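Local coordinates for protein pectinesterase (Sitophilus oryzae, PDB 4PMH) that probably helps to digest plant cell walls by hydrolysing the methyl esters of pectin to galacturonate units and methanol, at residues V179-N184 / S214-T219; P33-S38 / Q189-R194; Q2-T7 / I12-E17; G327-A332 / F356-N361; A57-G62 / A127-S132. All coordinates share one frame; numbering follows the deposited sequence.

Contact 1: V179-N184 / S214-T219; sequences VALQTN and SYYTNT
Strand 181-183 and strand 214-217 face each other across the interior, their short axes 10.7 Å apart at closest and their N-to-C directions 144° from parallel. At that separation the two backbones cannot bond to each other, and side chains and a water fill the space: Leu181 and Thr183 reach in from one side, Ser214 and Tyr216 from the other. Tyr216 reaches across because its CG stands anti to the carbonyl carbon (chi1 -64°), which carries the phenol far from its own strand. Its OH lies 3.8 Å from CG2 of Thr183 and 4.1 Å from CD2 of Leu181. The same leucine methyl approaches the ring obliquely, 4.4 Å from CE2 of Tyr216. Beyond the phenol oxygen, among buried residues, sits a water that binds three hydroxyls: Thr183 OG1 at 2.6 Å, to which it donates, and Ser214 OG and Tyr216 OH. The water lies in the plane of the tyrosine ring, at its edge. Threonine and serine suit these places because each is small and offers a hydroxyl where a larger side chain would probably displace the water, while tyrosine supplies both apolar bulk and a polar end. Around the contact, Tyr216 stacks on Phe236 and touches Leu202, Ile190 and Leu195, and Leu181 packs on the same three aliphatic residues, so the pair fills the core of the parallel beta-helix between two of its sheets.

Contact 2: P33-S38 / Q189-R194; sequences PSISTS and QIHNAR
Gln189 holds Pro33 through its side-chain amide, whose NE2 donates to Pro33 O at 2.8 Å. The bond is nearly straight, with an N-H...O angle of 163°; it lies in the carbonyl plane of the proline and close to the amide plane of the glutamine. The other end of the amide faces the pyrrolidine ring, with Gln189 OE1 3.5 Å from Pro33 CD. Beside this bond, Ile35 brings its CD1 methyl to 3.2 Å from Gln189 NE2, a close approach of carbon to nitrogen, the isoleucine and glutamine chains running alongside one another with opposed directions. Farther along, CB of Ile35 comes obliquely to the imidazole of His191, 4.3 Å from CD2. What positions the amide is an extended chain beyond CG and a second bond: Gln160 NE2 donates to Gln189 OE1. The histidine in turn is held by Thr217, which bonds its ND1. Gln160 and Val162 of the adjacent strand 160-162 also touch Ile35, so the loop 33-38 lies across neighbouring strands of the parallel sheet. Glutamine suits its place by having both a donor for the loop and an acceptor for the next strand, and isoleucine by covering the sheet with hydrocarbon. A single directional amide bond, backed by apolar cover, thus ties an irregular and largely exposed segment to the regular wall of the beta-helix.

Contact 3: Q2-T7 / I12-E17; sequences QTAPGT and ILTASE
Ile12 lies against the N-terminal segment along its whole branched length. Its CB is 3.6 Å from Thr3 O, and CG1 rests against that same oxygen and CA of Gly6. The CG2 branch turns to Gln2, 3.5 Å from its backbone O, and meets the methyl of Ala4. At the tip, CD1 comes to 3.9 Å from Gln2 NE2, the glutamine chain crossing it at about a right angle; the polar end of Gln2 bonds Ala366, Glu358 and Asn361. Beta-branching suits this place, since the two arms spread over the backbone of Gln2 and Thr3 and the turn at Gly6 at once. Ile12 N also bonds Pro5 O at 3.0 Å, and Arg346 bonds Pro5 O and Ile12 O and forms a salt bridge with Glu17. The methyl of Ala4 rests on a carbonyl, its CB 3.3 Å from Leu13 O, a close fit that suits so small a side chain. With chi1 at 66° the hydroxyl of Thr14 turns toward the helix start, where OG1 accepts from Glu17 N, while Thr14 N donates to Glu17 OE1 at 2.9 Å. Thr14 and Glu17, bonded both ways, form a capping box at the N-terminus of helix 15-18, just after a short beta hairpin.

Contact 4: G327-A332 / F356-N361; sequences GPWTTA and FWEYNN
The C-terminal end of the parallel beta-helix brings strand 355-359, the last of its ten-stranded sheet, against the short strand 329-330 of another sheet, and Trp329 and Phe356 fill the interior between them. The backbone places CB of Phe356 over the face of the indole, 3.5 Å from the centroid of its six-membered ring and 8° off the normal, a CH-pi contact. From there a chi1 of -55°, with CG on the far side from the carbonyl carbon, sends the phenyl on past the six-membered ring. The phenyl stays in touch, its plane tilted 35° to the indole, with CD2 3.5 Å from Trp329 CE3. The opposite indole face is covered near its rim by CG of Pro328. At the edge, in the indole plane, Trp329 NE1 donates to a water at 2.8 Å, which donates to OE1 of Glu358. Tryptophan combines a wide apolar face for Phe356 CB with an N-H that reaches this water. With an alanine in place of Trp329, the Phe356 methylene would probably lose its platform and the water its N-H donor, and a gap would open between the strands. The carboxylate of Glu358 is held further: Asn361 ND2 donates to the anti lone pair of OE2 at 3.0 Å, and Arg10 makes a salt bridge with OE1. Arg290, which probably binds substrate, has its side chain about 5 Å from that of Phe356. Inward-facing aromatic packing of this kind, closing the end of the coil beside the probable substrate site, is in keeping with the right-handed parallel beta-helix of pectinesterases.

Contact 5: A57-G62 / A127-S132; sequences AAINAG and ADPAYS. Unlike the reference sequence in segment 57-62: Ala61 (reference Thr).
Pro129 presses its ring against the last turn of helix 51-61, where Asn60 and Ile59 receive it. The tight part is at Asn60, whose OD1 is 3.3 Å from Pro129 CG and 3.5 Å from CD, with the amide carrying on past CD, where ND2 is 3.8 Å away. The asparagine crosses the pyrrolidine at about a right angle. Looser is the apolar side, where Ile59 CG2 stands 4.2 Å from Pro129 CB and the isoleucine also touches Pro83, Thr85 and Leu89. On the solvent side a water spans the segments: Asp128 OD1 accepts from it at 2.9 Å, while Asn60 ND2 gives it only a weak bond of 3.0 Å. OD2 of Asp128 is occupied by Asn125 N. Proline suits its place, for its ring stiffens the type I turn from Asp128 to Tyr131 that leads into helix 131-138 and offers a compact hydrocarbon flank. A glycine in its place would probably leave the amide of Asn60 and the Ile59 methyl without their partner, and free the turn to flex. Asn56 of the same helix touches Pro129 as well. With no direct polar bond between the segments, their meeting rests on van der Waals contact and a bridging water, which implies a modest, partly hydrated junction at the surface between the end of helix 51-61 and the turn that leads into helix 131-138.

Contacts 1 and 4 are buried and both fill the inside of the beta-helix, one near its middle and one toward the C-terminal end, each combining an aromatic residue with a bridging water. Contacts 2 and 3 are partly buried and rely on direct hydrogen bonds, whereas 1, 4 and 5 have only water-bridged polar links between their segments. Contact 2 lies on the outside of the same ten-stranded sheet and touches contact 1, since strands 188-191 and 213-217 are neighbours. Contact 3 joins contact 4 directly through Leu13 and Glu358, adding the N-terminal segment to the last strand. Contact 5 is a surface junction at the other end, about 42 Å between centres from contact 4.

Contact 1: V179-N184 / S214-T219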
# COMPACT_ATOMS: atom_id res chain seq x y z
N VAL A 179 0.41 3.46 -9.63
CA VAL A 179 0.64 2.49 -8.58
C VAL A 179 2.00 1.83 -8.76
O VAL A 179 2.36 1.41 -9.85
CB VAL A 179 -0.47 1.40 -8.54
CG1 VAL A 179 -0.16 0.34 -7.48
CG2 VAL A 179 -1.83 2.04 -8.27
N ALA A 180 2.73 1.73 -7.66
CA ALA A 180 4.00 1.02 -7.66
C ALA A 180 3.77 -0.43 -7.31
O ALA A 180 4.04 -1.30 -8.13
CB ALA A 180 4.99 1.65 -6.68
N LEU A 181 3.25 -0.69 -6.11
CA LEU A 181 2.89 -2.03 -5.68
C LEU A 181 1.38 -2.13 -5.45
O LEU A 181 0.76 -1.23 -4.84
CB LEU A 181 3.65 -2.40 -4.41
CG LEU A 181 3.36 -3.73 -3.73
CD1 LEU A 181 3.76 -4.87 -4.67
CD2 LEU A 181 4.07 -3.92 -2.39
N GLN A 182 0.79 -3.23 -5.93
CA GLN A 182 -0.60 -3.58 -5.64
C GLN A 182 -0.68 -5.00 -5.13
O GLN A 182 -0.23 -5.93 -5.81
CB GLN A 182 -1.49 -3.49 -6.88
CG GLN A 182 -2.92 -3.92 -6.58
CD GLN A 182 -3.84 -3.96 -7.77
OE1 GLN A 182 -4.94 -4.52 -7.70
NE2 GLN A 182 -3.42 -3.35 -8.87
N THR A 183 -1.31 -5.18 -3.96
CA THR A 183 -1.53 -6.53 -3.40
C THR A 183 -3.04 -6.84 -3.42
O THR A 183 -3.87 -6.01 -3.01
CB THR A 183 -0.94 -6.71 -1.97
OG1 THR A 183 -1.76 -6.03 -1.02
CG2 THR A 183 0.49 -6.18 -1.86
N ASN A 184 -3.38 -8.04 -3.91
CA ASN A 184 -4.77 -8.49 -4.07
C ASN A 184 -5.09 -9.76 -3.29
O ASN A 184 -6.23 -10.24 -3.33
CB ASN A 184 -5.00 -8.74 -5.56
CG ASN A 184 -6.44 -9.06 -5.90
OD1 ASN A 184 -6.75 -10.18 -6.30
ND2 ASN A 184 -7.32 -8.07 -5.82
N SER A 214 -1.66 -8.39 4.91
CA SER A 214 -0.30 -8.09 4.45
C SER A 214 0.50 -7.51 5.59
O SER A 214 -0.05 -6.86 6.48
CB SER A 214 -0.29 -7.17 3.21
OG SER A 214 -1.10 -6.03 3.36
N TYR A 215 1.80 -7.78 5.57
CA TYR A 215 2.69 -7.42 6.65
C TYR A 215 3.93 -6.78 6.05
O TYR A 215 4.74 -7.45 5.37
CB TYR A 215 3.11 -8.66 7.44
CG TYR A 215 3.58 -8.41 8.86
CD1 TYR A 215 4.11 -7.20 9.27
CD2 TYR A 215 3.52 -9.43 9.80
CE1 TYR A 215 4.53 -6.99 10.58
CE2 TYR A 215 3.95 -9.24 11.10
CZ TYR A 215 4.46 -8.00 11.48
OH TYR A 215 4.89 -7.80 12.78
N TYR A 216 4.06 -5.49 6.33
CA TYR A 216 5.18 -4.66 5.92
C TYR A 216 6.12 -4.44 7.09
O TYR A 216 5.72 -3.95 8.10
CB TYR A 216 4.66 -3.30 5.46
CG TYR A 216 3.80 -3.39 4.24
CD1 TYR A 216 2.48 -3.85 4.32
CD2 TYR A 216 4.30 -3.05 3.00
CE1 TYR A 216 1.69 -3.96 3.17
CE2 TYR A 216 3.54 -3.15 1.86
CZ TYR A 216 2.24 -3.61 1.95
OH TYR A 216 1.51 -3.70 0.79
N THR A 217 7.38 -4.80 6.92
CA THR A 217 8.41 -4.60 7.93
C THR A 217 9.60 -3.92 7.31
O THR A 217 9.98 -4.23 6.18
CB THR A 217 8.87 -5.94 8.53
OG1 THR A 217 9.05 -6.90 7.49
CG2 THR A 217 7.83 -6.46 9.49
N ASN A 218 10.19 -2.98 8.05
CA ASN A 218 11.41 -2.30 7.66
C ASN A 218 11.35 -1.75 6.25
O ASN A 218 12.28 -1.87 5.51
CB ASN A 218 12.60 -3.24 7.84
CG ASN A 218 12.69 -3.75 9.26
OD1 ASN A 218 11.91 -4.60 9.68
ND2 ASN A 218 13.62 -3.21 10.01
N THR A 219 10.25 -1.11 5.92
CA THR A 219 9.98 -0.70 4.56
C THR A 219 9.71 0.81 4.49
O THR A 219 9.07 1.41 5.39
CB THR A 219 8.84 -1.58 4.00
OG1 THR A 219 9.35 -2.90 3.78
CG2 THR A 219 8.26 -1.02 2.69
O HOH W 1 -0.86 -4.82 1.08

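Contact 2: P33-S38 / Q189-R194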
# COMPACT_ATOMS: atom_id res chain seq x y z
N PRO A 33 5.64 -16.55 8.14
CA PRO A 33 6.96 -17.18 8.25
C PRO A 33 8.09 -16.16 8.23
O PRO A 33 7.95 -15.07 7.67
CB PRO A 33 7.01 -18.13 7.06
CG PRO A 33 5.86 -17.77 6.16
CD PRO A 33 4.89 -16.96 6.94
N SER A 34 9.19 -16.50 8.90
CA SER A 34 10.43 -15.70 8.84
C SER A 34 10.83 -15.53 7.39
O SER A 34 10.73 -16.47 6.62
CB SER A 34 11.57 -16.45 9.52
OG SER A 34 11.83 -17.66 8.81
N ILE A 35 11.30 -14.35 7.02
CA ILE A 35 11.85 -14.19 5.68
C ILE A 35 13.27 -14.67 5.81
O ILE A 35 13.99 -14.28 6.74
CB ILE A 35 11.79 -12.74 5.15
CG1 ILE A 35 10.34 -12.34 4.85
CG2 ILE A 35 12.57 -12.62 3.85
CD1 ILE A 35 9.50 -12.17 6.08
N SER A 36 13.66 -15.56 4.91
CA SER A 36 14.97 -16.15 4.95
C SER A 36 15.35 -16.42 3.52
O SER A 36 15.10 -17.52 3.00
CB SER A 36 14.95 -17.43 5.80
OG SER A 36 16.25 -17.99 5.92
N THR A 37 15.90 -15.39 2.88
CA THR A 37 16.40 -15.46 1.51
C THR A 37 17.68 -16.30 1.45
O THR A 37 18.79 -15.78 1.28
CB THR A 37 16.64 -14.05 0.93
OG1 THR A 37 17.53 -13.31 1.78
CG2 THR A 37 15.33 -13.27 0.82
N SER A 38 17.52 -17.61 1.58
CA SER A 38 18.64 -18.51 1.86
C SER A 38 19.13 -19.26 0.62
O SER A 38 19.93 -20.20 0.73
CB SER A 38 18.24 -19.54 2.91
OG SER A 38 19.31 -20.41 3.19
N GLN A 189 3.93 -10.59 2.42
CA GLN A 189 4.92 -10.05 3.31
C GLN A 189 5.86 -9.19 2.49
O GLN A 189 6.39 -9.64 1.47
CB GLN A 189 5.71 -11.18 3.98
CG GLN A 189 4.88 -12.15 4.79
CD GLN A 189 5.70 -13.34 5.25
OE1 GLN A 189 5.66 -14.40 4.64
NE2 GLN A 189 6.48 -13.16 6.30
N ILE A 190 6.06 -7.95 2.92
CA ILE A 190 6.97 -7.01 2.25
C ILE A 190 8.02 -6.60 3.28
O ILE A 190 7.68 -6.03 4.32
CB ILE A 190 6.23 -5.74 1.79
CG1 ILE A 190 5.09 -6.07 0.85
CG2 ILE A 190 7.20 -4.78 1.12
CD1 ILE A 190 3.87 -6.63 1.53
N HIS A 191 9.29 -6.90 3.02
CA HIS A 191 10.31 -6.73 4.04
C HIS A 191 11.55 -6.05 3.47
O HIS A 191 12.09 -6.50 2.47
CB HIS A 191 10.67 -8.07 4.65
CG HIS A 191 11.75 -8.02 5.68
ND1 HIS A 191 11.65 -7.28 6.84
CD2 HIS A 191 12.94 -8.67 5.75
CE1 HIS A 191 12.74 -7.44 7.56
NE2 HIS A 191 13.54 -8.29 6.93
N ASN A 192 11.98 -4.96 4.11
CA ASN A 192 13.20 -4.28 3.70
C ASN A 192 13.10 -3.78 2.25
O ASN A 192 13.98 -4.00 1.44
CB ASN A 192 14.42 -5.18 3.89
CG ASN A 192 15.74 -4.42 3.76
OD1 ASN A 192 15.86 -3.26 4.18
ND2 ASN A 192 16.74 -5.07 3.17
N ALA A 193 12.02 -3.09 1.94
CA ALA A 193 11.76 -2.65 0.59
C ALA A 193 11.56 -1.16 0.56
O ALA A 193 11.43 -0.50 1.62
CB ALA A 193 10.53 -3.36 0.03
N ARG A 194 11.56 -0.61 -0.65
CA ARG A 194 11.36 0.80 -0.88
C ARG A 194 10.27 0.92 -1.97
O ARG A 194 10.42 0.34 -3.05
CB ARG A 194 12.68 1.45 -1.35
CG ARG A 194 13.87 1.33 -0.37
CD ARG A 194 15.19 1.89 -0.91
NE ARG A 194 15.09 3.30 -1.33
CZ ARG A 194 15.15 3.76 -2.59
NH1 ARG A 194 15.35 2.97 -3.64
NH2 ARG A 194 15.01 5.07 -2.80

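Contact 3: Q2-T7 / I12-E17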
# COMPACT_ATOMS: atom_id res chain seq x y z
N GLN A 2 -1.99 13.40 22.66
CA GLN A 2 -2.20 11.95 22.71
C GLN A 2 -3.00 11.53 23.96
O GLN A 2 -2.85 10.40 24.46
CB GLN A 2 -0.85 11.24 22.65
CG GLN A 2 -0.10 11.45 21.34
CD GLN A 2 -0.74 10.74 20.15
OE1 GLN A 2 -0.96 9.53 20.19
NE2 GLN A 2 -1.04 11.49 19.08
N THR A 3 -3.85 12.44 24.42
CA THR A 3 -4.72 12.17 25.55
C THR A 3 -6.05 11.63 25.06
O THR A 3 -6.70 12.22 24.20
CB THR A 3 -4.93 13.43 26.44
OG1 THR A 3 -3.74 13.68 27.19
CG2 THR A 3 -6.06 13.22 27.40
N ALA A 4 -6.47 10.52 25.67
CA ALA A 4 -7.75 9.87 25.33
C ALA A 4 -8.87 10.45 26.19
O ALA A 4 -8.64 10.83 27.37
CB ALA A 4 -7.65 8.36 25.55
N PRO A 5 -10.09 10.53 25.62
CA PRO A 5 -10.48 10.07 24.28
C PRO A 5 -10.14 11.00 23.11
O PRO A 5 -10.52 10.68 21.96
CB PRO A 5 -12.00 9.93 24.40
CG PRO A 5 -12.37 10.98 25.38
CD PRO A 5 -11.28 10.89 26.42
N GLY A 6 -9.42 12.11 23.34
CA GLY A 6 -9.00 13.00 22.25
C GLY A 6 -10.03 14.06 21.94
O GLY A 6 -10.94 14.31 22.75
N THR A 7 -9.90 14.70 20.78
CA THR A 7 -10.89 15.65 20.30
C THR A 7 -11.67 15.09 19.12
O THR A 7 -11.26 14.12 18.49
CB THR A 7 -10.23 16.98 19.84
OG1 THR A 7 -9.49 16.77 18.64
CG2 THR A 7 -9.28 17.51 20.93
N ILE A 12 -8.24 9.77 20.16
CA ILE A 12 -7.16 8.96 20.68
C ILE A 12 -7.75 7.79 21.45
O ILE A 12 -8.63 7.97 22.27
CB ILE A 12 -6.26 9.77 21.66
CG1 ILE A 12 -5.73 11.03 20.98
CG2 ILE A 12 -5.14 8.91 22.24
CD1 ILE A 12 -4.83 10.81 19.78
N LEU A 13 -7.25 6.60 21.19
CA LEU A 13 -7.68 5.40 21.91
C LEU A 13 -7.29 5.46 23.39
O LEU A 13 -6.23 5.97 23.75
CB LEU A 13 -7.04 4.16 21.30
CG LEU A 13 -7.37 3.79 19.84
CD1 LEU A 13 -6.64 2.50 19.46
CD2 LEU A 13 -8.86 3.65 19.58
N THR A 14 -8.14 4.88 24.23
CA THR A 14 -7.80 4.67 25.62
C THR A 14 -6.82 3.53 25.74
O THR A 14 -6.70 2.71 24.82
CB THR A 14 -9.05 4.33 26.45
OG1 THR A 14 -9.60 3.07 26.05
CG2 THR A 14 -10.11 5.41 26.29
N ALA A 15 -6.14 3.44 26.88
CA ALA A 15 -5.22 2.32 27.12
C ALA A 15 -5.90 0.97 26.96
O ALA A 15 -5.31 0.01 26.46
CB ALA A 15 -4.60 2.44 28.51
N SER A 16 -7.15 0.90 27.39
CA SER A 16 -7.93 -0.34 27.33
C SER A 16 -8.26 -0.70 25.88
O SER A 16 -8.05 -1.83 25.42
CB SER A 16 -9.22 -0.13 28.14
OG SER A 16 -9.92 -1.33 28.29
N GLU A 17 -8.82 0.27 25.17
CA GLU A 17 -9.05 0.14 23.73
C GLU A 17 -7.80 -0.30 22.93
O GLU A 17 -7.90 -1.15 22.02
CB GLU A 17 -9.57 1.47 23.20
CG GLU A 17 -11.03 1.74 23.54
CD GLU A 17 -11.47 3.14 23.16
OE1 GLU A 17 -10.58 4.01 22.99
OE2 GLU A 17 -12.68 3.42 23.07

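Contact 4: G327-A332 / F356-N361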
# COMPACT_ATOMS: atom_id res chain seq x y z
N GLY A 327 -5.94 18.94 13.27
CA GLY A 327 -6.88 18.24 12.39
C GLY A 327 -6.19 17.46 11.27
O GLY A 327 -6.23 17.87 10.09
N PRO A 328 -5.56 16.33 11.63
CA PRO A 328 -4.77 15.51 10.72
C PRO A 328 -5.59 14.63 9.76
O PRO A 328 -5.00 13.96 8.90
CB PRO A 328 -3.93 14.65 11.67
CG PRO A 328 -4.69 14.61 12.94
CD PRO A 328 -5.65 15.75 12.98
N TRP A 329 -6.91 14.62 9.90
CA TRP A 329 -7.78 13.77 9.09
C TRP A 329 -8.70 14.65 8.25
O TRP A 329 -9.42 15.47 8.80
CB TRP A 329 -8.64 12.93 10.00
CG TRP A 329 -7.90 12.14 11.02
CD1 TRP A 329 -8.00 12.28 12.37
CD2 TRP A 329 -6.96 11.09 10.79
NE1 TRP A 329 -7.17 11.39 13.00
CE2 TRP A 329 -6.53 10.63 12.06
CE3 TRP A 329 -6.45 10.46 9.64
CZ2 TRP A 329 -5.61 9.59 12.21
CZ3 TRP A 329 -5.53 9.42 9.79
CH2 TRP A 329 -5.13 8.98 11.07
N THR A 330 -8.70 14.47 6.94
CA THR A 330 -9.47 15.38 6.07
C THR A 330 -10.67 14.71 5.35
O THR A 330 -10.99 13.55 5.59
CB THR A 330 -8.53 16.12 5.08
OG1 THR A 330 -9.26 17.17 4.44
CG2 THR A 330 -7.99 15.18 4.02
N THR A 331 -11.33 15.49 4.48
CA THR A 331 -12.55 15.06 3.85
C THR A 331 -12.37 13.79 3.03
O THR A 331 -11.37 13.65 2.33
CB THR A 331 -13.08 16.19 2.95
OG1 THR A 331 -13.24 17.36 3.73
CG2 THR A 331 -14.41 15.83 2.34
N ALA A 332 -13.34 12.88 3.12
CA ALA A 332 -13.30 11.66 2.29
C ALA A 332 -13.40 11.98 0.79
O ALA A 332 -13.89 13.05 0.39
CB ALA A 332 -14.42 10.69 2.67
N PHE A 356 -10.51 6.45 12.15
CA PHE A 356 -9.10 6.80 12.20
C PHE A 356 -8.73 7.12 13.64
O PHE A 356 -9.34 7.98 14.26
CB PHE A 356 -8.82 8.02 11.33
CG PHE A 356 -9.26 7.89 9.90
CD1 PHE A 356 -9.26 6.67 9.26
CD2 PHE A 356 -9.66 9.01 9.21
CE1 PHE A 356 -9.65 6.57 7.93
CE2 PHE A 356 -10.07 8.93 7.89
CZ PHE A 356 -10.06 7.70 7.25
N TRP A 357 -7.76 6.40 14.18
CA TRP A 357 -7.41 6.54 15.60
C TRP A 357 -5.92 6.50 15.83
O TRP A 357 -5.17 5.98 15.02
CB TRP A 357 -8.04 5.42 16.44
CG TRP A 357 -9.43 4.99 16.03
CD1 TRP A 357 -9.77 3.97 15.18
CD2 TRP A 357 -10.66 5.55 16.49
NE1 TRP A 357 -11.13 3.88 15.07
CE2 TRP A 357 -11.70 4.83 15.87
CE3 TRP A 357 -10.98 6.59 17.37
CZ2 TRP A 357 -13.06 5.13 16.08
CZ3 TRP A 357 -12.31 6.89 17.58
CH2 TRP A 357 -13.34 6.15 16.93
N GLU A 358 -5.50 7.02 16.97
CA GLU A 358 -4.10 6.96 17.36
C GLU A 358 -3.95 6.47 18.79
O GLU A 358 -4.88 6.60 19.57
CB GLU A 358 -3.49 8.34 17.29
CG GLU A 358 -3.39 8.91 15.90
CD GLU A 358 -2.97 10.34 15.98
OE1 GLU A 358 -3.84 11.19 15.79
OE2 GLU A 358 -1.79 10.62 16.30
N TYR A 359 -2.77 5.97 19.14
CA TYR A 359 -2.47 5.65 20.53
C TYR A 359 -0.98 5.82 20.77
O TYR A 359 -0.19 5.15 20.11
CB TYR A 359 -2.84 4.19 20.86
CG TYR A 359 -2.45 3.78 22.28
CD1 TYR A 359 -3.10 4.32 23.37
CD2 TYR A 359 -1.45 2.83 22.51
CE1 TYR A 359 -2.76 3.96 24.67
CE2 TYR A 359 -1.10 2.47 23.82
CZ TYR A 359 -1.75 3.04 24.88
OH TYR A 359 -1.44 2.70 26.19
N ASN A 360 -0.61 6.70 21.70
CA ASN A 360 0.76 6.74 22.22
C ASN A 360 1.82 7.04 21.17
O ASN A 360 2.90 6.43 21.16
CB ASN A 360 1.05 5.41 22.92
CG ASN A 360 2.17 5.51 23.92
OD1 ASN A 360 2.53 6.60 24.36
ND2 ASN A 360 2.73 4.36 24.31
N ASN A 361 1.51 7.96 20.27
CA ASN A 361 2.48 8.43 19.30
C ASN A 361 3.34 9.54 19.91
O ASN A 361 3.02 10.09 20.97
CB ASN A 361 1.77 8.91 18.03
CG ASN A 361 1.01 7.80 17.34
OD1 ASN A 361 1.48 6.66 17.27
ND2 ASN A 361 -0.20 8.12 16.83
O HOH W 2 -6.57 10.65 15.60

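Contact 5: A57-G62 / A127-S132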
# COMPACT_ATOMS: atom_id res chain seq x y z
N ALA A 57 8.63 -19.10 -14.71
CA ALA A 57 9.27 -20.40 -14.49
C ALA A 57 8.85 -21.02 -13.16
O ALA A 57 8.48 -22.20 -13.11
CB ALA A 57 10.80 -20.30 -14.56
N ALA A 58 8.90 -20.21 -12.11
CA ALA A 58 8.52 -20.66 -10.76
C ALA A 58 7.04 -21.07 -10.67
O ALA A 58 6.71 -22.11 -10.09
CB ALA A 58 8.84 -19.57 -9.74
N ILE A 59 6.15 -20.28 -11.26
CA ILE A 59 4.73 -20.59 -11.23
C ILE A 59 4.42 -21.85 -12.05
O ILE A 59 3.73 -22.76 -11.56
CB ILE A 59 3.89 -19.40 -11.72
CG1 ILE A 59 4.01 -18.26 -10.72
CG2 ILE A 59 2.42 -19.83 -11.93
CD1 ILE A 59 3.20 -17.04 -11.07
N ASN A 60 4.97 -21.92 -13.27
CA ASN A 60 4.71 -23.03 -14.18
C ASN A 60 5.23 -24.37 -13.61
O ASN A 60 4.62 -25.41 -13.83
CB ASN A 60 5.33 -22.80 -15.55
CG ASN A 60 4.63 -21.70 -16.34
OD1 ASN A 60 3.43 -21.43 -16.19
ND2 ASN A 60 5.40 -21.03 -17.19
N ALA A 61 6.30 -24.32 -12.83
CA ALA A 61 6.87 -25.56 -12.28
C ALA A 61 6.02 -26.14 -11.17
O ALA A 61 6.18 -27.30 -10.84
CB ALA A 61 8.28 -25.33 -11.80
N GLY A 62 5.14 -25.32 -10.60
CA GLY A 62 4.16 -25.80 -9.65
C GLY A 62 4.78 -26.25 -8.34
O GLY A 62 5.89 -25.86 -8.01
N ALA A 127 0.68 -17.78 -24.29
CA ALA A 127 0.78 -19.01 -23.49
C ALA A 127 1.20 -18.81 -22.04
O ALA A 127 1.08 -19.76 -21.25
CB ALA A 127 1.76 -19.97 -24.16
N ASP A 128 1.68 -17.62 -21.68
CA ASP A 128 2.25 -17.38 -20.33
C ASP A 128 1.19 -17.18 -19.21
O ASP A 128 0.13 -16.59 -19.44
CB ASP A 128 3.21 -16.17 -20.35
CG ASP A 128 4.41 -16.36 -21.29
OD1 ASP A 128 4.80 -17.52 -21.56
OD2 ASP A 128 4.99 -15.35 -21.75
N PRO A 129 1.50 -17.64 -17.98
CA PRO A 129 0.53 -17.62 -16.89
C PRO A 129 -0.05 -16.26 -16.51
O PRO A 129 -1.17 -16.21 -16.05
CB PRO A 129 1.29 -18.24 -15.70
CG PRO A 129 2.73 -18.19 -16.09
CD PRO A 129 2.77 -18.27 -17.58
N ALA A 130 0.68 -15.16 -16.73
CA ALA A 130 0.12 -13.82 -16.44
C ALA A 130 -0.48 -13.11 -17.66
O ALA A 130 -0.77 -11.90 -17.60
CB ALA A 130 1.18 -12.93 -15.80
N TYR A 131 -0.70 -13.85 -18.74
CA TYR A 131 -1.14 -13.23 -19.99
C TYR A 131 -2.52 -12.57 -19.84
O TYR A 131 -2.75 -11.47 -20.37
CB TYR A 131 -1.14 -14.24 -21.15
CG TYR A 131 -1.50 -13.60 -22.48
CD1 TYR A 131 -0.55 -12.92 -23.22
CD2 TYR A 131 -2.79 -13.63 -22.96
CE1 TYR A 131 -0.88 -12.31 -24.42
CE2 TYR A 131 -3.13 -13.03 -24.16
CZ TYR A 131 -2.18 -12.37 -24.87
OH TYR A 131 -2.51 -11.78 -26.07
N SER A 132 -3.42 -13.21 -19.11
CA SER A 132 -4.76 -12.67 -18.91
C SER A 132 -4.73 -11.32 -18.17
O SER A 132 -5.48 -10.40 -18.51
CB SER A 132 -5.66 -13.67 -18.19
OG SER A 132 -5.06 -14.15 -16.99
O HOH W 3 5.94 -19.42 -19.63